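PDB 4IUY: short chain dehydrogenase/reductase from Acinetobacter baumannii, which probably catalyses the NAD(H)- or NADP(H)-dependent oxidation or reduction of an alcohol or carbonyl substrate, as in other Rossmann-fold members of its family. Local coordinates for residues 37-40 with 41-45; 97-101 with 102-106; 162-165 with 166-170; 236-239 with 240-244. All coordinates share one frame; numbering follows the deposited sequence.

Contact 1 of 4, residues 37-40 with 41-45; sequences SGLG and HHIAE
Ile43 lies one helical turn beyond Leu39, and its side chain reaches back over that turn. With CG1 anti to its own carbonyl carbon (chi1 -69°), the longer branch runs back toward Leu39. CB stands 3.6 Å from Leu39 O, and CG1 comes to 3.2 Å from Leu39 O. At the tip, CD1 meets Leu39 CG at 3.9 Å, where the two aliphatic chains cross. The same carbonyl takes the N-H of Ile43, with Ile43 N 2.9 Å from Leu39 O, as regular helix geometry requires.

The first turn is opened by Ser37 at the N-cap, whose OG accepts from Gly40 N at 2.9 Å. A short hydroxyl side chain suits this place, because it can answer a first-turn N-H that no earlier turn supplies with a carbonyl. Gly38 and Gly40 are the last two glycines of the TGxxxGxG motif of classical short-chain dehydrogenases; the motif keeps this helix start slim, where the dinucleotide cofactor approaches in relatives.

Beyond the pair, Ile43 and Ala44 rest on Ile32 of strand 29-32, while His41 and Ala44 face Leu67 of helix 65-75, placing helix 38-49 within the first beta-alpha-beta unit of the Rossmann fold.

Contact 2 of 4, residues 97-101 with 102-106; sequences SSLEA and EGVTI
Leu99 and Val104 meet at a Schellman motif that ends helix 89-101 and turns the chain toward strand 108-111, at the N-terminal edge of the parallel sheet, remote from the cofactor end in this family. Two backbone bonds define it: Val104 N donates to Leu99 O at 2.9 Å, six residues being enclosed, and Gly103 N donates to Glu100 O at 2.9 Å. Gly103 is the C-prime residue, with a positive phi of 74° that glycine adopts more readily than residues carrying a CB.

Leu99 O is gripped twice, for Glu102 N also donates to it, at 3.0 Å, and the two N-H groups arrive from opposite faces of the carbonyl plane. The reversal also gathers Leu99, Val104 and Ile106. Leu99 CD2 lies 4.0 Å from Val104 CG1, a branch held anti to the backbone N (chi1 165°), and Leu99 CD1 meets Ile106 CD1 at 3.7 Å. Leucine suits this place because its forked end can serve both partners at once. Tyr80 of strand 79-83 adjoins Leu99 and Val104, while His150 of helix 126-153 bonds to both Glu100 OE2 and Ile106 N.

Leu99 O and Glu100 O, near the helix end, thus take N-H groups of the turn, while the buried side chains probably keep water from one side of it.

Contact 3 of 4, residues 162-165 with 166-170; sequences NITS and ILSQS
Ser165 and Leu167 form an ST turn just past the end of strand 159-163: Leu167 N donates to Ser165 OG at 3.0 Å, with an N-H...O angle of 156°. The hydroxyl is swung forward over the following residues because OG stands anti to its own nitrogen (chi1 170°), and Leu167 CB packs 3.2 Å from Ser165 OG. On the main chain, Ser168 N donates to Ser165 O at 2.9 Å, arriving well above the carbonyl plane, as in a tight 3-10 turn.

Ser168 OG also lies 2.9 Å from Ser165 O, but its single proton has Glu262 OE2 within reach too, so its choice is open. Serine fits here, being small enough to fold its hydroxyl back against the turn. In the next shell, Glu262 also bonds Thr164 OG1 and so joins the residue before the turn and the last residue of the turn through one carboxylate.

Ser165 touches Tyr178, and Lys182 bonds Thr164 O; their spacing is that of the family's Ser-Tyr-Lys group, and Ser165 is probably its serine. The turn thus sits between strand 202-208, which pairs with Thr164 through Ile206, helix 176-196, and strand 262-265, which supplies Glu262.

Contact 4 of 4, residues 236-239 with 240-244; sequences KFVE and FDDLN
A beta turn spanning Glu239 to Asp242 leads the loop after helix 223-231 toward helix 244-251, in the last part of the Rossmann fold. Its closing bond runs from Asp242 N to Glu239 O at 2.8 Å, and similar i-to-i+3 bonds follow in series, Leu243 N to Phe240 O and Asn244 N to Asp241 O.

The Asp242 side chain ties the turn from the other direction. Its CG lies beside its own nitrogen and anti to the carbonyl carbon (chi1 -66°), which turns the carboxylate back upon the start of the turn. There OD2 accepts from Glu239 N at 3.0 Å; the bond is nearly straight (164°), though the N-H comes from above the carboxylate plane. Aspartate suits the place, since its short chain reaches back to the N-H three residues earlier. A water donates to Asp242 OD2 at 2.6 Å and to Phe237 O, extending the hold two residues further back. Two donors thus meet one oxygen, which would probably favour the ionised carboxylate.

Val238, whose CG1 comes to 4.1 Å from Asp242 OD2, gives the turn an apolar flank and also touches Met211. Outside the loop, Asp242 packs on Val265 and on Gly257 of the third subunit, so the turn lies against both the sheet and a neighbour.

The Glu239 chain bends at chi2 (-77°), and its carboxylate reaches Phe240 N through a water, which donates to Glu239 OE1 at 3.0 Å and accepts from Phe240 N at 2.8 Å.

How the contacts relate
Contacts 1 and 4 are joined directly: His42 NE2 lies 2.7 Å from Asn244 OD1, a probable hydrogen bond, and Phe240 CZ lies 3.4 Å from Leu39 N, so the turn of 236-244 lies against the start of helix 38-49, at the glycine motif. Contact 3, with the probable catalytic serine, approaches both without touching, its nearest atoms about 5 Å from contact 1 and about 6 Å from contact 4. Together these three lie near where cofactor and substrate would meet in this family, although the crystal is of the apo form. Contact 2 stands apart, its centre 23 Å from that of contact 1 and over 30 Å from the other two.

Contact 1 of 4, residues 37-40 with 41-45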
ATOM      1  N   SER D  37     -30.614   3.685   2.927  1.00 41.80           N
ATOM      2  CA  SER D  37     -29.930   3.341   4.185  1.00 41.58           C
ATOM      3  C   SER D  37     -29.812   4.568   5.098  1.00 41.42           C
ATOM      4  O   SER D  37     -29.966   5.700   4.633  1.00 41.94           O
ATOM      5  CB  SER D  37     -28.527   2.823   3.917  1.00 40.49           C
ATOM      6  OG  SER D  37     -27.717   3.886   3.453  1.00 44.64           O
ATOM      7  N   GLY D  38     -29.522   4.341   6.381  1.00 41.69           N
ATOM      8  CA  GLY D  38     -29.258   5.424   7.314  1.00 41.64           C
ATOM      9  C   GLY D  38     -28.153   6.355   6.815  1.00 59.66           C
ATOM     10  O   GLY D  38     -28.257   7.570   6.955  1.00 40.42           O
ATOM     11  N   LEU D  39     -27.078   5.788   6.266  1.00 39.49           N
ATOM     12  CA  LEU D  39     -25.979   6.586   5.722  1.00 59.31           C
ATOM     13  C   LEU D  39     -26.441   7.403   4.528  1.00 52.32           C
ATOM     14  O   LEU D  39     -26.122   8.587   4.414  1.00 46.10           O
ATOM     15  CB  LEU D  39     -24.787   5.709   5.316  1.00 37.67           C
ATOM     16  CG  LEU D  39     -23.632   6.502   4.705  1.00 57.35           C
ATOM     17  CD1 LEU D  39     -23.141   7.578   5.692  1.00 38.25           C
ATOM     18  CD2 LEU D  39     -22.503   5.597   4.236  1.00 49.95           C
ATOM     19  N   GLY D  40     -27.197   6.770   3.641  1.00 42.56           N
ATOM     20  CA  GLY D  40     -27.725   7.481   2.498  1.00 42.17           C
ATOM     21  C   GLY D  40     -28.610   8.665   2.899  1.00 47.28           C
ATOM     22  O   GLY D  40     -28.545   9.725   2.285  1.00 46.71           O
ATOM     23  N   HIS D  41     -29.435   8.481   3.923  1.00 43.24           N
ATOM     24  CA  HIS D  41     -30.300   9.545   4.460  1.00 41.57           C
ATOM     25  C   HIS D  41     -29.465  10.707   5.008  1.00 46.94           C
ATOM     26  O   HIS D  41     -29.758  11.908   4.803  1.00 40.91           O
ATOM     27  CB  HIS D  41     -31.163   8.990   5.597  1.00 42.12           C
ATOM     28  CG  HIS D  41     -32.457   8.386   5.144  1.00 46.01           C
ATOM     29  ND1 HIS D  41     -32.542   7.509   4.084  1.00 45.34           N
ATOM     30  CD2 HIS D  41     -33.722   8.525   5.622  1.00 44.46           C
ATOM     31  CE1 HIS D  41     -33.803   7.136   3.920  1.00 46.57           C
ATOM     32  NE2 HIS D  41     -34.535   7.736   4.841  1.00 46.11           N
ATOM     33  N   HIS D  42     -28.442  10.318   5.753  1.00 40.09           N
ATOM     34  CA  HIS D  42     -27.556  11.261   6.372  1.00 42.54           C
ATOM     35  C   HIS D  42     -26.877  12.123   5.304  1.00 40.88           C
ATOM     36  O   HIS D  42     -26.823  13.343   5.426  1.00 39.41           O
ATOM     37  CB  HIS D  42     -26.500  10.513   7.232  1.00 40.46           C
ATOM     38  CG  HIS D  42     -25.460  11.417   7.787  1.00 43.09           C
ATOM     39  ND1 HIS D  42     -25.631  12.106   8.969  1.00 40.16           N
ATOM     40  CD2 HIS D  42     -24.261  11.804   7.291  1.00 42.86           C
ATOM     41  CE1 HIS D  42     -24.560  12.850   9.195  1.00 39.65           C
ATOM     42  NE2 HIS D  42     -23.719  12.690   8.190  1.00 38.70           N
ATOM     43  N   ILE D  43     -26.372  11.465   4.261  1.00 38.46           N
ATOM     44  CA  ILE D  43     -25.661  12.140   3.191  1.00 37.97           C
ATOM     45  C   ILE D  43     -26.591  13.114   2.494  1.00 53.04           C
ATOM     46  O   ILE D  43     -26.216  14.272   2.294  1.00 38.71           O
ATOM     47  CB  ILE D  43     -25.058  11.150   2.186  1.00 39.05           C
ATOM     48  CG1 ILE D  43     -23.919  10.375   2.859  1.00 40.43           C
ATOM     49  CG2 ILE D  43     -24.547  11.864   0.922  1.00 37.12           C
ATOM     50  CD1 ILE D  43     -23.306   9.305   1.971  1.00 41.21           C
ATOM     51  N   ALA D  44     -27.805  12.657   2.179  1.00 39.23           N
ATOM     52  CA  ALA D  44     -28.790  13.516   1.549  1.00 41.50           C
ATOM     53  C   ALA D  44     -29.052  14.753   2.379  1.00 40.58           C
ATOM     54  O   ALA D  44     -29.057  15.869   1.868  1.00 40.91           O
ATOM     55  CB  ALA D  44     -30.111  12.767   1.329  1.00 40.88           C
ATOM     56  N   GLU D  45     -29.220  14.539   3.673  1.00 40.81           N
ATOM     57  CA  GLU D  45     -29.561  15.630   4.557  1.00 41.86           C
ATOM     58  C   GLU D  45     -28.398  16.593   4.720  1.00 41.18           C
ATOM     59  O   GLU D  45     -28.599  17.803   4.786  1.00 46.98           O
ATOM     60  CB  GLU D  45     -30.028  15.070   5.882  1.00 42.07           C
ATOM     61  CG  GLU D  45     -30.719  16.055   6.740  1.00 71.75           C
ATOM     62  CD  GLU D  45     -31.821  15.429   7.525  1.00 71.68           C
ATOM     63  OE1 GLU D  45     -32.118  14.236   7.299  1.00 64.01           O
ATOM     64  OE2 GLU D  45     -32.337  16.113   8.425  1.00 85.00           O
TER

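Contact 2 of 4, residues 97-101 with 102-106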
ATOM      1  N   SER D  97     -31.614  10.891 -18.406  1.00 62.14           N
ATOM      2  CA  SER D  97     -32.358  11.556 -19.476  1.00 60.54           C
ATOM      3  C   SER D  97     -33.480  12.426 -18.900  1.00 71.32           C
ATOM      4  O   SER D  97     -33.659  13.580 -19.294  1.00 56.89           O
ATOM      5  CB  SER D  97     -33.012  10.541 -20.430  1.00 61.89           C
ATOM      6  OG  SER D  97     -32.079   9.841 -21.225  1.00 75.55           O
ATOM      7  N   SER D  98     -34.199  11.874 -17.929  1.00 55.30           N
ATOM      8  CA  SER D  98     -35.322  12.572 -17.314  1.00 72.27           C
ATOM      9  C   SER D  98     -34.841  13.862 -16.658  1.00 63.91           C
ATOM     10  O   SER D  98     -35.487  14.906 -16.800  1.00 67.99           O
ATOM     11  CB  SER D  98     -36.043  11.663 -16.319  1.00 55.22           C
ATOM     12  OG  SER D  98     -37.059  12.366 -15.641  1.00102.45           O
ATOM     13  N   LEU D  99     -33.690  13.796 -15.976  1.00 63.06           N
ATOM     14  CA  LEU D  99     -33.094  14.978 -15.362  1.00 52.21           C
ATOM     15  C   LEU D  99     -32.685  16.019 -16.403  1.00 62.00           C
ATOM     16  O   LEU D  99     -32.947  17.214 -16.232  1.00 53.90           O
ATOM     17  CB  LEU D  99     -31.900  14.598 -14.490  1.00 50.21           C
ATOM     18  CG  LEU D  99     -32.260  13.835 -13.204  1.00 52.43           C
ATOM     19  CD1 LEU D  99     -31.017  13.299 -12.440  1.00 48.57           C
ATOM     20  CD2 LEU D  99     -33.132  14.714 -12.307  1.00 51.02           C
ATOM     21  N   GLU D 100     -32.028  15.582 -17.470  1.00 53.91           N
ATOM     22  CA  GLU D 100     -31.679  16.500 -18.550  1.00 55.35           C
ATOM     23  C   GLU D 100     -32.883  17.268 -19.105  1.00 60.96           C
ATOM     24  O   GLU D 100     -32.776  18.458 -19.432  1.00 61.61           O
ATOM     25  CB  GLU D 100     -31.001  15.755 -19.692  1.00 58.21           C
ATOM     26  CG  GLU D 100     -29.707  15.119 -19.318  1.00 74.17           C
ATOM     27  CD  GLU D 100     -29.119  14.287 -20.441  1.00 86.10           C
ATOM     28  OE1 GLU D 100     -29.608  14.410 -21.597  1.00 74.78           O
ATOM     29  OE2 GLU D 100     -28.156  13.525 -20.157  1.00 92.42           O
ATOM     30  N   ALA D 101     -34.021  16.589 -19.234  1.00 58.17           N
ATOM     31  CA  ALA D 101     -35.197  17.225 -19.819  1.00 71.08           C
ATOM     32  C   ALA D 101     -35.761  18.323 -18.919  1.00 74.58           C
ATOM     33  O   ALA D 101     -36.482  19.199 -19.386  1.00 88.31           O
ATOM     34  CB  ALA D 101     -36.262  16.192 -20.147  1.00 70.75           C
ATOM     35  N   GLU D 102     -35.415  18.280 -17.635  1.00 70.34           N
ATOM     36  CA  GLU D 102     -35.821  19.314 -16.685  1.00 69.05           C
ATOM     37  C   GLU D 102     -34.717  20.358 -16.534  1.00 72.43           C
ATOM     38  O   GLU D 102     -34.726  21.143 -15.590  1.00 75.87           O
ATOM     39  CB  GLU D 102     -36.133  18.716 -15.311  1.00 71.96           C
ATOM     40  CG  GLU D 102     -37.118  17.571 -15.321  1.00 77.57           C
ATOM     41  CD  GLU D 102     -38.026  17.584 -14.120  1.00 82.82           C
ATOM     42  OE1 GLU D 102     -38.131  18.646 -13.468  1.00 77.23           O
ATOM     43  OE2 GLU D 102     -38.630  16.532 -13.823  1.00 95.62           O
ATOM     44  N   GLY D 103     -33.719  20.309 -17.408  1.00 57.51           N
ATOM     45  CA  GLY D 103     -32.626  21.263 -17.347  1.00 59.51           C
ATOM     46  C   GLY D 103     -31.656  20.997 -16.197  1.00 60.32           C
ATOM     47  O   GLY D 103     -30.864  21.866 -15.842  1.00 62.82           O
ATOM     48  N   VAL D 104     -31.714  19.798 -15.619  1.00 53.63           N
ATOM     49  CA  VAL D 104     -30.869  19.441 -14.488  1.00 59.39           C
ATOM     50  C   VAL D 104     -29.607  18.692 -14.927  1.00 56.93           C
ATOM     51  O   VAL D 104     -29.670  17.723 -15.677  1.00 51.14           O
ATOM     52  CB  VAL D 104     -31.634  18.564 -13.449  1.00 57.79           C
ATOM     53  CG1 VAL D 104     -30.667  17.906 -12.485  1.00 52.81           C
ATOM     54  CG2 VAL D 104     -32.668  19.384 -12.691  1.00 56.66           C
ATOM     55  N   THR D 105     -28.459  19.160 -14.452  1.00 55.55           N
ATOM     56  CA  THR D 105     -27.195  18.464 -14.661  1.00 54.74           C
ATOM     57  C   THR D 105     -26.580  18.101 -13.313  1.00 54.24           C
ATOM     58  O   THR D 105     -26.481  18.960 -12.435  1.00 47.91           O
ATOM     59  CB  THR D 105     -26.207  19.301 -15.476  1.00 55.75           C
ATOM     60  OG1 THR D 105     -26.806  19.630 -16.740  1.00 59.35           O
ATOM     61  CG2 THR D 105     -24.919  18.506 -15.725  1.00 49.05           C
ATOM     62  N   ILE D 106     -26.231  16.823 -13.141  1.00 54.49           N
ATOM     63  CA  ILE D 106     -25.556  16.344 -11.936  1.00 55.60           C
ATOM     64  C   ILE D 106     -24.144  16.928 -11.818  1.00 51.02           C
ATOM     65  O   ILE D 106     -23.340  16.843 -12.748  1.00 57.69           O
ATOM     66  CB  ILE D 106     -25.429  14.785 -11.901  1.00 43.70           C
ATOM     67  CG1 ILE D 106     -26.794  14.102 -12.009  1.00 44.27           C
ATOM     68  CG2 ILE D 106     -24.640  14.305 -10.656  1.00 42.14           C
ATOM     69  CD1 ILE D 106     -27.822  14.632 -11.078  1.00 57.99           C
TER

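Contact 3 of 4, residues 162-165 with 166-170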
ATOM      1  N   ASN D 162     -16.738   7.557  -4.418  1.00 35.44           N
ATOM      2  CA  ASN D 162     -17.071   6.157  -4.162  1.00 34.17           C
ATOM      3  C   ASN D 162     -17.000   5.845  -2.692  1.00 33.78           C
ATOM      4  O   ASN D 162     -15.976   6.049  -2.048  1.00 45.41           O
ATOM      5  CB  ASN D 162     -16.125   5.210  -4.935  1.00 35.09           C
ATOM      6  CG  ASN D 162     -16.329   5.287  -6.460  1.00 43.98           C
ATOM      7  OD1 ASN D 162     -17.464   5.405  -6.927  1.00 38.44           O
ATOM      8  ND2 ASN D 162     -15.238   5.222  -7.230  1.00 34.89           N
ATOM      9  N   ILE D 163     -18.090   5.357  -2.131  1.00 42.99           N
ATOM     10  CA  ILE D 163     -17.983   4.904  -0.767  1.00 38.22           C
ATOM     11  C   ILE D 163     -17.451   3.483  -0.784  1.00 42.14           C
ATOM     12  O   ILE D 163     -18.125   2.549  -1.244  1.00 34.10           O
ATOM     13  CB  ILE D 163     -19.300   4.967  -0.008  1.00 36.31           C
ATOM     14  CG1 ILE D 163     -19.943   6.339  -0.176  1.00 39.49           C
ATOM     15  CG2 ILE D 163     -19.041   4.651   1.457  1.00 34.20           C
ATOM     16  CD1 ILE D 163     -19.049   7.471   0.210  1.00 35.31           C
ATOM     17  N   THR D 164     -16.217   3.318  -0.322  1.00 37.76           N
ATOM     18  CA  THR D 164     -15.677   1.971  -0.224  1.00 37.47           C
ATOM     19  C   THR D 164     -15.868   1.444   1.202  1.00 33.58           C
ATOM     20  O   THR D 164     -16.993   1.242   1.634  1.00 49.44           O
ATOM     21  CB  THR D 164     -14.202   1.902  -0.727  1.00 48.78           C
ATOM     22  OG1 THR D 164     -13.332   2.728   0.066  1.00 42.03           O
ATOM     23  CG2 THR D 164     -14.158   2.341  -2.197  1.00 44.30           C
ATOM     24  N   SER D 165     -14.766   1.252   1.918  1.00 39.69           N
ATOM     25  CA  SER D 165     -14.727   0.602   3.226  1.00 37.99           C
ATOM     26  C   SER D 165     -13.255   0.398   3.563  1.00 39.02           C
ATOM     27  O   SER D 165     -12.423   0.223   2.665  1.00 36.22           O
ATOM     28  CB  SER D 165     -15.390  -0.777   3.154  1.00 36.55           C
ATOM     29  OG  SER D 165     -15.176  -1.528   4.343  1.00 36.73           O
ATOM     30  N   ILE D 166     -12.919   0.387   4.841  1.00 33.91           N
ATOM     31  CA  ILE D 166     -11.548   0.054   5.215  1.00 43.26           C
ATOM     32  C   ILE D 166     -11.246  -1.386   4.845  1.00 34.13           C
ATOM     33  O   ILE D 166     -10.098  -1.791   4.768  1.00 43.21           O
ATOM     34  CB  ILE D 166     -11.244   0.316   6.691  1.00 38.93           C
ATOM     35  CG1 ILE D 166     -12.170  -0.482   7.599  1.00 35.14           C
ATOM     36  CG2 ILE D 166     -11.325   1.803   7.002  1.00 34.34           C
ATOM     37  CD1 ILE D 166     -11.745  -0.383   9.104  1.00 41.14           C
ATOM     38  N   LEU D 167     -12.300  -2.153   4.596  1.00 37.90           N
ATOM     39  CA  LEU D 167     -12.153  -3.524   4.120  1.00 34.73           C
ATOM     40  C   LEU D 167     -11.653  -3.616   2.683  1.00 34.34           C
ATOM     41  O   LEU D 167     -11.455  -4.695   2.155  1.00 42.28           O
ATOM     42  CB  LEU D 167     -13.464  -4.286   4.273  1.00 35.36           C
ATOM     43  CG  LEU D 167     -13.778  -4.538   5.755  1.00 43.08           C
ATOM     44  CD1 LEU D 167     -15.038  -5.329   5.889  1.00 36.89           C
ATOM     45  CD2 LEU D 167     -12.603  -5.255   6.476  1.00 38.75           C
ATOM     46  N   SER D 168     -11.459  -2.479   2.041  1.00 39.51           N
ATOM     47  CA  SER D 168     -10.859  -2.483   0.725  1.00 33.59           C
ATOM     48  C   SER D 168      -9.358  -2.811   0.875  1.00 41.39           C
ATOM     49  O   SER D 168      -8.738  -3.263  -0.070  1.00 49.81           O
ATOM     50  CB  SER D 168     -11.080  -1.140   0.033  1.00 33.22           C
ATOM     51  OG  SER D 168     -10.341  -0.114   0.669  1.00 34.56           O
ATOM     52  N   GLN D 169      -8.795  -2.612   2.076  1.00 37.69           N
ATOM     53  CA  GLN D 169      -7.389  -2.962   2.323  1.00 44.06           C
ATOM     54  C   GLN D 169      -7.183  -3.836   3.557  1.00 41.44           C
ATOM     55  O   GLN D 169      -6.222  -4.559   3.633  1.00 39.89           O
ATOM     56  CB  GLN D 169      -6.512  -1.711   2.459  1.00 35.50           C
ATOM     57  CG  GLN D 169      -6.516  -0.770   1.256  1.00 35.63           C
ATOM     58  CD  GLN D 169      -5.527   0.378   1.419  1.00 45.02           C
ATOM     59  OE1 GLN D 169      -5.717   1.275   2.248  1.00 54.67           O
ATOM     60  NE2 GLN D 169      -4.463   0.346   0.638  1.00 33.47           N
ATOM     61  N   SER D 170      -8.068  -3.729   4.535  1.00 45.82           N
ATOM     62  CA  SER D 170      -8.008  -4.587   5.707  1.00 41.08           C
ATOM     63  C   SER D 170      -8.877  -5.837   5.482  1.00 44.74           C
ATOM     64  O   SER D 170      -9.701  -5.894   4.560  1.00 46.61           O
ATOM     65  CB  SER D 170      -8.524  -3.833   6.929  1.00 43.46           C
ATOM     66  OG  SER D 170      -7.828  -2.614   7.077  1.00 46.67           O
TER

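Contact 4 of 4, residues 236-239 with 240-244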
ATOM      1  N   LYS D 236     -14.043   4.176  19.601  1.00 41.98           N
ATOM      2  CA  LYS D 236     -15.360   4.582  19.167  1.00 52.23           C
ATOM      3  C   LYS D 236     -15.576   4.052  17.771  1.00 48.40           C
ATOM      4  O   LYS D 236     -14.724   4.203  16.895  1.00 39.24           O
ATOM      5  CB  LYS D 236     -15.509   6.106  19.113  1.00 50.39           C
ATOM      6  CG  LYS D 236     -15.618   6.825  20.436  1.00 54.47           C
ATOM      7  CD  LYS D 236     -15.696   8.309  20.147  1.00 72.76           C
ATOM      8  CE  LYS D 236     -15.883   9.153  21.385  1.00 88.24           C
ATOM      9  NZ  LYS D 236     -15.869  10.592  20.976  1.00 96.59           N
ATOM     10  N   PHE D 237     -16.756   3.506  17.538  1.00 41.70           N
ATOM     11  CA  PHE D 237     -17.150   3.162  16.189  1.00 49.48           C
ATOM     12  C   PHE D 237     -17.365   4.477  15.449  1.00 45.06           C
ATOM     13  O   PHE D 237     -17.425   5.542  16.053  1.00 40.15           O
ATOM     14  CB  PHE D 237     -18.411   2.278  16.177  1.00 46.38           C
ATOM     15  CG  PHE D 237     -18.180   0.893  16.716  1.00 43.34           C
ATOM     16  CD1 PHE D 237     -17.277   0.038  16.096  1.00 43.82           C
ATOM     17  CD2 PHE D 237     -18.857   0.444  17.835  1.00 48.25           C
ATOM     18  CE1 PHE D 237     -17.051  -1.240  16.589  1.00 47.57           C
ATOM     19  CE2 PHE D 237     -18.637  -0.832  18.333  1.00 48.05           C
ATOM     20  CZ  PHE D 237     -17.732  -1.675  17.710  1.00 45.88           C
ATOM     21  N   VAL D 238     -17.455   4.382  14.138  1.00 46.36           N
ATOM     22  CA  VAL D 238     -17.599   5.542  13.268  1.00 42.67           C
ATOM     23  C   VAL D 238     -18.994   6.125  13.348  1.00 38.95           C
ATOM     24  O   VAL D 238     -19.969   5.387  13.342  1.00 50.69           O
ATOM     25  CB  VAL D 238     -17.280   5.134  11.833  1.00 39.06           C
ATOM     26  CG1 VAL D 238     -17.458   6.305  10.873  1.00 35.63           C
ATOM     27  CG2 VAL D 238     -15.845   4.501  11.786  1.00 35.34           C
ATOM     28  N   GLU D 239     -19.077   7.440  13.531  1.00 44.24           N
ATOM     29  CA  GLU D 239     -20.350   8.159  13.479  1.00 43.03           C
ATOM     30  C   GLU D 239     -20.522   8.741  12.093  1.00 40.66           C
ATOM     31  O   GLU D 239     -19.529   9.161  11.485  1.00 38.03           O
ATOM     32  CB  GLU D 239     -20.356   9.308  14.485  1.00 44.21           C
ATOM     33  CG  GLU D 239     -20.200   8.870  15.933  1.00 50.90           C
ATOM     34  CD  GLU D 239     -21.469   8.285  16.516  1.00 68.62           C
ATOM     35  OE1 GLU D 239     -22.519   8.331  15.842  1.00 82.09           O
ATOM     36  OE2 GLU D 239     -21.423   7.781  17.658  1.00 77.64           O
ATOM     37  N   PHE D 240     -21.769   8.851  11.627  1.00 40.52           N
ATOM     38  CA  PHE D 240     -22.062   9.436  10.302  1.00 40.28           C
ATOM     39  C   PHE D 240     -21.422  10.824  10.141  1.00 39.46           C
ATOM     40  O   PHE D 240     -20.894  11.157   9.096  1.00 51.25           O
ATOM     41  CB  PHE D 240     -23.575   9.542  10.096  1.00 44.56           C
ATOM     42  CG  PHE D 240     -24.251   8.225   9.819  1.00 46.46           C
ATOM     43  CD1 PHE D 240     -23.526   7.140   9.337  1.00 46.95           C
ATOM     44  CD2 PHE D 240     -25.612   8.069  10.063  1.00 44.45           C
ATOM     45  CE1 PHE D 240     -24.145   5.945   9.085  1.00 44.89           C
ATOM     46  CE2 PHE D 240     -26.245   6.870   9.818  1.00 45.32           C
ATOM     47  CZ  PHE D 240     -25.515   5.806   9.320  1.00 48.02           C
ATOM     48  N   ASP D 241     -21.487  11.622  11.200  1.00 42.85           N
ATOM     49  CA  ASP D 241     -20.895  12.950  11.235  1.00 45.64           C
ATOM     50  C   ASP D 241     -19.406  12.968  10.952  1.00 49.98           C
ATOM     51  O   ASP D 241     -18.889  13.981  10.452  1.00 42.66           O
ATOM     52  CB  ASP D 241     -21.144  13.628  12.590  1.00 49.64           C
ATOM     53  CG  ASP D 241     -22.515  14.237  12.691  1.00 63.49           C
ATOM     54  OD1 ASP D 241     -23.116  14.537  11.634  1.00 71.92           O
ATOM     55  OD2 ASP D 241     -22.979  14.447  13.828  1.00 67.35           O
ATOM     56  N   ASP D 242     -18.719  11.860  11.250  1.00 37.88           N
ATOM     57  CA  ASP D 242     -17.278  11.804  10.985  1.00 36.45           C
ATOM     58  C   ASP D 242     -16.977  11.958   9.491  1.00 43.70           C
ATOM     59  O   ASP D 242     -15.856  12.328   9.133  1.00 36.44           O
ATOM     60  CB  ASP D 242     -16.658  10.497  11.513  1.00 35.88           C
ATOM     61  CG  ASP D 242     -16.695  10.402  13.039  1.00 49.67           C
ATOM     62  OD1 ASP D 242     -16.770  11.466  13.703  1.00 52.59           O
ATOM     63  OD2 ASP D 242     -16.653   9.262  13.573  1.00 37.59           O
ATOM     64  N   LEU D 243     -17.981  11.685   8.651  1.00 35.51           N
ATOM     65  CA  LEU D 243     -17.854  11.673   7.186  1.00 39.30           C
ATOM     66  C   LEU D 243     -18.117  13.017   6.501  1.00 37.84           C
ATOM     67  O   LEU D 243     -17.795  13.213   5.327  1.00 41.85           O
ATOM     68  CB  LEU D 243     -18.818  10.634   6.575  1.00 36.82           C
ATOM     69  CG  LEU D 243     -18.675   9.262   7.239  1.00 42.99           C
ATOM     70  CD1 LEU D 243     -19.648   8.247   6.635  1.00 47.22           C
ATOM     71  CD2 LEU D 243     -17.232   8.798   7.121  1.00 37.67           C
ATOM     72  N   ASN D 244     -18.727  13.927   7.236  1.00 36.57           N
ATOM     73  CA  ASN D 244     -19.135  15.196   6.678  1.00 42.04           C
ATOM     74  C   ASN D 244     -17.989  15.955   6.027  1.00 42.97           C
ATOM     75  O   ASN D 244     -18.077  16.357   4.862  1.00 48.59           O
ATOM     76  CB  ASN D 244     -19.857  16.016   7.743  1.00 39.31           C
ATOM     77  CG  ASN D 244     -21.201  15.380   8.146  1.00 44.23           C
ATOM     78  OD1 ASN D 244     -21.560  14.305   7.666  1.00 47.66           O
ATOM     79  ND2 ASN D 244     -21.925  16.032   9.039  1.00 45.49           N
TER
HETATM   80  O   HOH W   1     -16.470   8.338  16.037  1.00 51.27           O
HETATM   81  O   HOH W   2     -23.789   7.788  13.217  1.00 53.72           O